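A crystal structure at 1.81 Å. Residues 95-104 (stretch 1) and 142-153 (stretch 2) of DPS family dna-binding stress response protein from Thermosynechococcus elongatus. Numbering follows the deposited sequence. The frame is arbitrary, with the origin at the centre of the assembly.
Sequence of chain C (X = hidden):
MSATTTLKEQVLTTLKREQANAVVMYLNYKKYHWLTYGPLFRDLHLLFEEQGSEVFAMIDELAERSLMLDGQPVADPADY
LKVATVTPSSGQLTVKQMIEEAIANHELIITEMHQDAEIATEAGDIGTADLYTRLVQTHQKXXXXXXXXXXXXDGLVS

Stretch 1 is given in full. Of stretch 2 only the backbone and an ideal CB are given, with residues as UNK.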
# COMPACT_ATOMS: atom_id res chain seq x y z
N VAL C 95 -0.09 28.00 -26.63
CA VAL C 95 -0.59 27.52 -25.34
C VAL C 95 -1.85 28.29 -24.93
O VAL C 95 -2.84 27.69 -24.49
CB VAL C 95 0.51 27.56 -24.24
CG1 VAL C 95 -0.04 27.06 -22.93
CG2 VAL C 95 1.70 26.70 -24.66
N LYS C 96 -1.83 29.62 -25.09
CA LYS C 96 -3.01 30.44 -24.78
C LYS C 96 -4.24 29.95 -25.55
O LYS C 96 -5.31 29.80 -24.97
CB LYS C 96 -2.74 31.92 -25.07
CG LYS C 96 -3.94 32.82 -24.82
CD LYS C 96 -3.57 34.28 -24.90
CE LYS C 96 -4.74 35.14 -24.45
NZ LYS C 96 -4.26 36.39 -23.79
N GLN C 97 -4.06 29.70 -26.85
CA GLN C 97 -5.14 29.19 -27.70
C GLN C 97 -5.66 27.83 -27.25
O GLN C 97 -6.85 27.57 -27.29
CB GLN C 97 -4.69 29.11 -29.16
CG GLN C 97 -4.72 30.47 -29.86
CD GLN C 97 -4.04 30.47 -31.22
OE1 GLN C 97 -3.17 29.64 -31.52
NE2 GLN C 97 -4.43 31.44 -32.06
N MET C 98 -4.75 26.95 -26.83
CA MET C 98 -5.16 25.63 -26.31
C MET C 98 -6.09 25.78 -25.11
O MET C 98 -7.13 25.13 -25.02
CB MET C 98 -3.94 24.81 -25.87
CG MET C 98 -3.04 24.37 -27.01
SD MET C 98 -1.57 23.56 -26.34
CE MET C 98 -0.53 23.60 -27.80
N ILE C 99 -5.68 26.64 -24.18
CA ILE C 99 -6.44 26.91 -22.96
C ILE C 99 -7.81 27.53 -23.29
O ILE C 99 -8.83 27.09 -22.74
CB ILE C 99 -5.63 27.75 -21.96
CG1 ILE C 99 -4.38 26.96 -21.51
CG2 ILE C 99 -6.48 28.14 -20.75
CD1 ILE C 99 -3.46 27.71 -20.55
N GLU C 100 -7.83 28.50 -24.19
CA GLU C 100 -9.08 29.14 -24.61
C GLU C 100 -10.03 28.13 -25.27
O GLU C 100 -11.23 28.13 -25.00
CB GLU C 100 -8.79 30.32 -25.53
CG GLU C 100 -7.97 31.43 -24.87
CD GLU C 100 -8.80 32.54 -24.26
OE1 GLU C 100 -9.96 32.29 -23.87
OE2 GLU C 100 -8.27 33.68 -24.16
N GLU C 101 -9.48 27.27 -26.13
CA GLU C 101 -10.24 26.22 -26.79
C GLU C 101 -10.83 25.25 -25.76
O GLU C 101 -12.01 24.91 -25.83
CB GLU C 101 -9.34 25.45 -27.77
CG GLU C 101 -10.07 24.39 -28.59
CD GLU C 101 -9.18 23.79 -29.65
OE1 GLU C 101 -9.34 24.18 -30.83
OE2 GLU C 101 -8.31 22.96 -29.31
N ALA C 102 -10.00 24.83 -24.81
CA ALA C 102 -10.44 23.93 -23.74
C ALA C 102 -11.60 24.53 -22.94
O ALA C 102 -12.60 23.85 -22.69
CB ALA C 102 -9.28 23.58 -22.81
N ILE C 103 -11.46 25.80 -22.57
CA ILE C 103 -12.51 26.49 -21.81
C ILE C 103 -13.83 26.50 -22.59
O ILE C 103 -14.88 26.13 -22.04
CB ILE C 103 -12.11 27.93 -21.47
CG1 ILE C 103 -11.00 27.92 -20.41
CG2 ILE C 103 -13.31 28.72 -20.94
CD1 ILE C 103 -10.21 29.21 -20.34
N ALA C 104 -13.77 26.89 -23.86
CA ALA C 104 -14.96 26.94 -24.71
C ALA C 104 -15.65 25.58 -24.78
O ALA C 104 -16.87 25.49 -24.65
CB ALA C 104 -14.60 27.45 -26.11
N UNK C 142 -12.36 22.02 -13.97
CA UNK C 142 -11.43 22.16 -15.08
C UNK C 142 -11.49 23.56 -15.69
O UNK C 142 -10.45 24.16 -15.97
CB UNK C 142 -11.73 21.11 -16.15
N UNK C 143 -12.71 24.06 -15.89
CA UNK C 143 -12.92 25.38 -16.45
C UNK C 143 -12.31 26.47 -15.56
O UNK C 143 -11.66 27.39 -16.05
CB UNK C 143 -14.42 25.63 -16.65
N UNK C 144 -12.54 26.36 -14.25
CA UNK C 144 -11.95 27.30 -13.30
C UNK C 144 -10.41 27.31 -13.38
O UNK C 144 -9.81 28.38 -13.53
CB UNK C 144 -12.40 26.95 -11.88
N UNK C 145 -9.78 26.14 -13.29
CA UNK C 145 -8.32 26.02 -13.42
C UNK C 145 -7.80 26.70 -14.69
O UNK C 145 -6.86 27.51 -14.64
CB UNK C 145 -7.91 24.55 -13.42
N UNK C 146 -8.41 26.36 -15.82
CA UNK C 146 -7.99 26.89 -17.12
C UNK C 146 -8.12 28.41 -17.17
O UNK C 146 -7.20 29.10 -17.62
CB UNK C 146 -8.82 26.26 -18.24
N UNK C 147 -9.26 28.93 -16.71
CA UNK C 147 -9.50 30.37 -16.70
C UNK C 147 -8.45 31.12 -15.89
O UNK C 147 -8.03 32.22 -16.28
CB UNK C 147 -10.89 30.67 -16.14
N UNK C 148 -8.01 30.54 -14.78
CA UNK C 148 -6.98 31.17 -13.95
C UNK C 148 -5.69 31.43 -14.74
O UNK C 148 -5.06 32.46 -14.55
CB UNK C 148 -6.68 30.29 -12.74
N UNK C 149 -5.32 30.50 -15.63
CA UNK C 149 -4.11 30.67 -16.43
C UNK C 149 -4.18 31.88 -17.36
O UNK C 149 -3.15 32.42 -17.78
CB UNK C 149 -3.85 29.41 -17.25
N UNK C 150 -5.40 32.31 -17.67
CA UNK C 150 -5.62 33.43 -18.58
C UNK C 150 -5.72 34.79 -17.87
O UNK C 150 -5.78 35.83 -18.55
CB UNK C 150 -6.90 33.18 -19.39
N UNK C 151 -5.74 34.78 -16.54
CA UNK C 151 -5.77 36.02 -15.76
C UNK C 151 -4.42 36.72 -15.84
O UNK C 151 -3.39 36.08 -16.00
CB UNK C 151 -6.14 35.74 -14.30
N UNK C 152 -4.44 38.04 -15.73
CA UNK C 152 -3.20 38.82 -15.73
C UNK C 152 -3.05 39.64 -14.45
O UNK C 152 -3.95 39.66 -13.60
CB UNK C 152 -3.16 39.75 -16.95
N UNK C 153 -1.92 40.32 -14.32
CA UNK C 153 -1.67 41.18 -13.18
C UNK C 153 -1.28 40.44 -11.92
O UNK C 153 -1.51 40.94 -10.82
CB UNK C 153 -2.91 42.03 -12.90

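Stretch 1 is a helix that presents Ile99, Ala102 and Ile103 to a second helix running nearly antiparallel to it, at 150° and 9.4 Å at closest approach. Ile99, Ala102 and Ile103 make the middle of this surface apolar, while Lys96 and Glu100 add charge toward one end.

Position 142 is helical, and its CB has nothing of stretch 1 within 5.5 Å. Many residues would suit it; it is His142, whose ring is hydrogen-bonded outside the two stretches.

Position 143 points sideways, with its CB 5.4 Å from Ile103 CG2. A long side chain with an aliphatic stem could brush the isoleucine and carry a polar end past it. Arg143 does this: its CG lies 4.5 Å from Ile103 CG2, while the guanidinium group finds partners elsewhere in the structure.

Positions 144 and 145 leave stretch 1 untouched, the first pointing away and the second out of reach, so little here restricts the choice. They are Trp144 and Phe145.

In position 146 CA-to-CB points toward stretch 1. Its CB is 3.5 Å from Ile103 CG1 and 3.9 Å from Ile99 CG2, with Ala102 CB a little farther off at 5.3 Å. The surroundings are apolar and the CB is already tightly placed, but the small alanine leaves room beyond it; a medium aliphatic residue fits. Leu146 sends CD2 to 3.6 Å from Ala102 CB, and its CG lies 3.9 Å from Ile99 CG2.

Position 147 points sideways, its CB 4.5 Å from Ile103 CD1. An aliphatic stem is welcome, and a charge could follow it. In Lys147 the CG packs 3.8 Å from Ile103 CD1, while the ammonium group extends beyond this contact.

Position 148 points away, so stretch 1 sets no preference; it is Glu148, which makes no contact with it.

Position 149 points toward stretch 1, with its CB 3.7 Å from Ile99 CD1. Apolar residues are favoured, including large ones that can turn aside. Phe149, with chi1 of -82°, makes its closest contact through CB, and its ring leads away from stretch 1.

Position 150 faces a broader opening. Its CB is 5.2 Å from Ile99 CG2, 5.3 Å from Ile103 CD1 and 5.0 Å from Glu100 OE2, leaving space for leucine, isoleucine or methionine; a basic residue might instead approach the glutamate. Leu150 fills the gap: CD1 lies 3.6 Å from Ile99 CG2, and CD2 lies 3.4 Å from both Ile103 CD1 and Glu100 CD.

Position 151 is out of reach and unrestricted by stretch 1; it is Ala151.

Position 152 has an extended backbone and no neighbour near its CB. Lys96 would make an acidic or polar residue plausible, yet the residue is Lys152. Its NZ sits 3.6 Å from Lys96 NZ, a like-charge approach, with a water bound to both groups that accepts from Lys96 NZ (2.8 Å), weakly from Lys152 NZ (3.4 Å), and donates to Leu150 O (2.9 Å).

Position 153 has phi of 78°, which favours glycine, and it is Gly153. No hydrogen bond joins the two stretches directly.

Stretch 2, residues 142-153: HRWFLKEFLAKG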
# COMPACT_ATOMS: atom_id res chain seq x y z
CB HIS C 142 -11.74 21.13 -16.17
CG HIS C 142 -11.45 19.71 -15.76
ND1 HIS C 142 -11.80 18.63 -16.54
CD2 HIS C 142 -10.83 19.20 -14.67
CE1 HIS C 142 -11.41 17.52 -15.95
NE2 HIS C 142 -10.82 17.83 -14.80
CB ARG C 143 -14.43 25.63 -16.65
CG ARG C 143 -14.77 27.04 -17.08
CD ARG C 143 -16.28 27.25 -17.12
NE ARG C 143 -16.59 28.66 -17.36
CZ ARG C 143 -16.68 29.59 -16.42
NH1 ARG C 143 -16.95 30.85 -16.76
NH2 ARG C 143 -16.49 29.28 -15.13
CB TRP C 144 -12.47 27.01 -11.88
CG TRP C 144 -11.58 27.53 -10.80
CD1 TRP C 144 -11.08 28.80 -10.67
CD2 TRP C 144 -11.10 26.79 -9.68
NE1 TRP C 144 -10.29 28.88 -9.54
CE2 TRP C 144 -10.29 27.66 -8.91
CE3 TRP C 144 -11.26 25.46 -9.26
CZ2 TRP C 144 -9.65 27.24 -7.74
CZ3 TRP C 144 -10.62 25.04 -8.09
CH2 TRP C 144 -9.82 25.94 -7.35
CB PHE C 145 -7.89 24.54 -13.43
CG PHE C 145 -7.50 24.00 -12.07
CD1 PHE C 145 -8.45 23.90 -11.05
CD2 PHE C 145 -6.21 23.56 -11.83
CE1 PHE C 145 -8.09 23.39 -9.80
CE2 PHE C 145 -5.84 23.05 -10.58
CZ PHE C 145 -6.79 22.96 -9.56
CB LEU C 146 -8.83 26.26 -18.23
CG LEU C 146 -8.36 25.11 -19.14
CD1 LEU C 146 -7.01 24.51 -18.82
CD2 LEU C 146 -9.44 24.04 -19.24
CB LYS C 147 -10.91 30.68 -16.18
CG LYS C 147 -12.01 30.40 -17.20
CD LYS C 147 -13.40 30.51 -16.56
CE LYS C 147 -13.67 31.93 -16.01
NZ LYS C 147 -13.79 32.92 -17.10
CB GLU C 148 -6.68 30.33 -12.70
CG GLU C 148 -7.84 30.26 -11.69
CD GLU C 148 -8.35 31.64 -11.29
OE1 GLU C 148 -9.59 31.82 -11.18
OE2 GLU C 148 -7.52 32.56 -11.12
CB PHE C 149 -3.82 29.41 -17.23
CG PHE C 149 -3.10 28.35 -16.44
CD1 PHE C 149 -3.82 27.41 -15.70
CD2 PHE C 149 -1.71 28.32 -16.42
CE1 PHE C 149 -3.14 26.43 -14.96
CE2 PHE C 149 -1.03 27.34 -15.68
CZ PHE C 149 -1.74 26.40 -14.96
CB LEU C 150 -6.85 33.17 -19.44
CG LEU C 150 -6.74 32.43 -20.79
CD1 LEU C 150 -5.48 31.58 -21.00
CD2 LEU C 150 -8.01 31.67 -21.04
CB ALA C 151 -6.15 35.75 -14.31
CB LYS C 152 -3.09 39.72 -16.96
CG LYS C 152 -3.11 39.00 -18.30
CD LYS C 152 -2.96 40.03 -19.40
CE LYS C 152 -3.71 39.65 -20.66
NZ LYS C 152 -2.86 38.82 -21.55
O HOH W 1 -4.20 35.74 -21.02
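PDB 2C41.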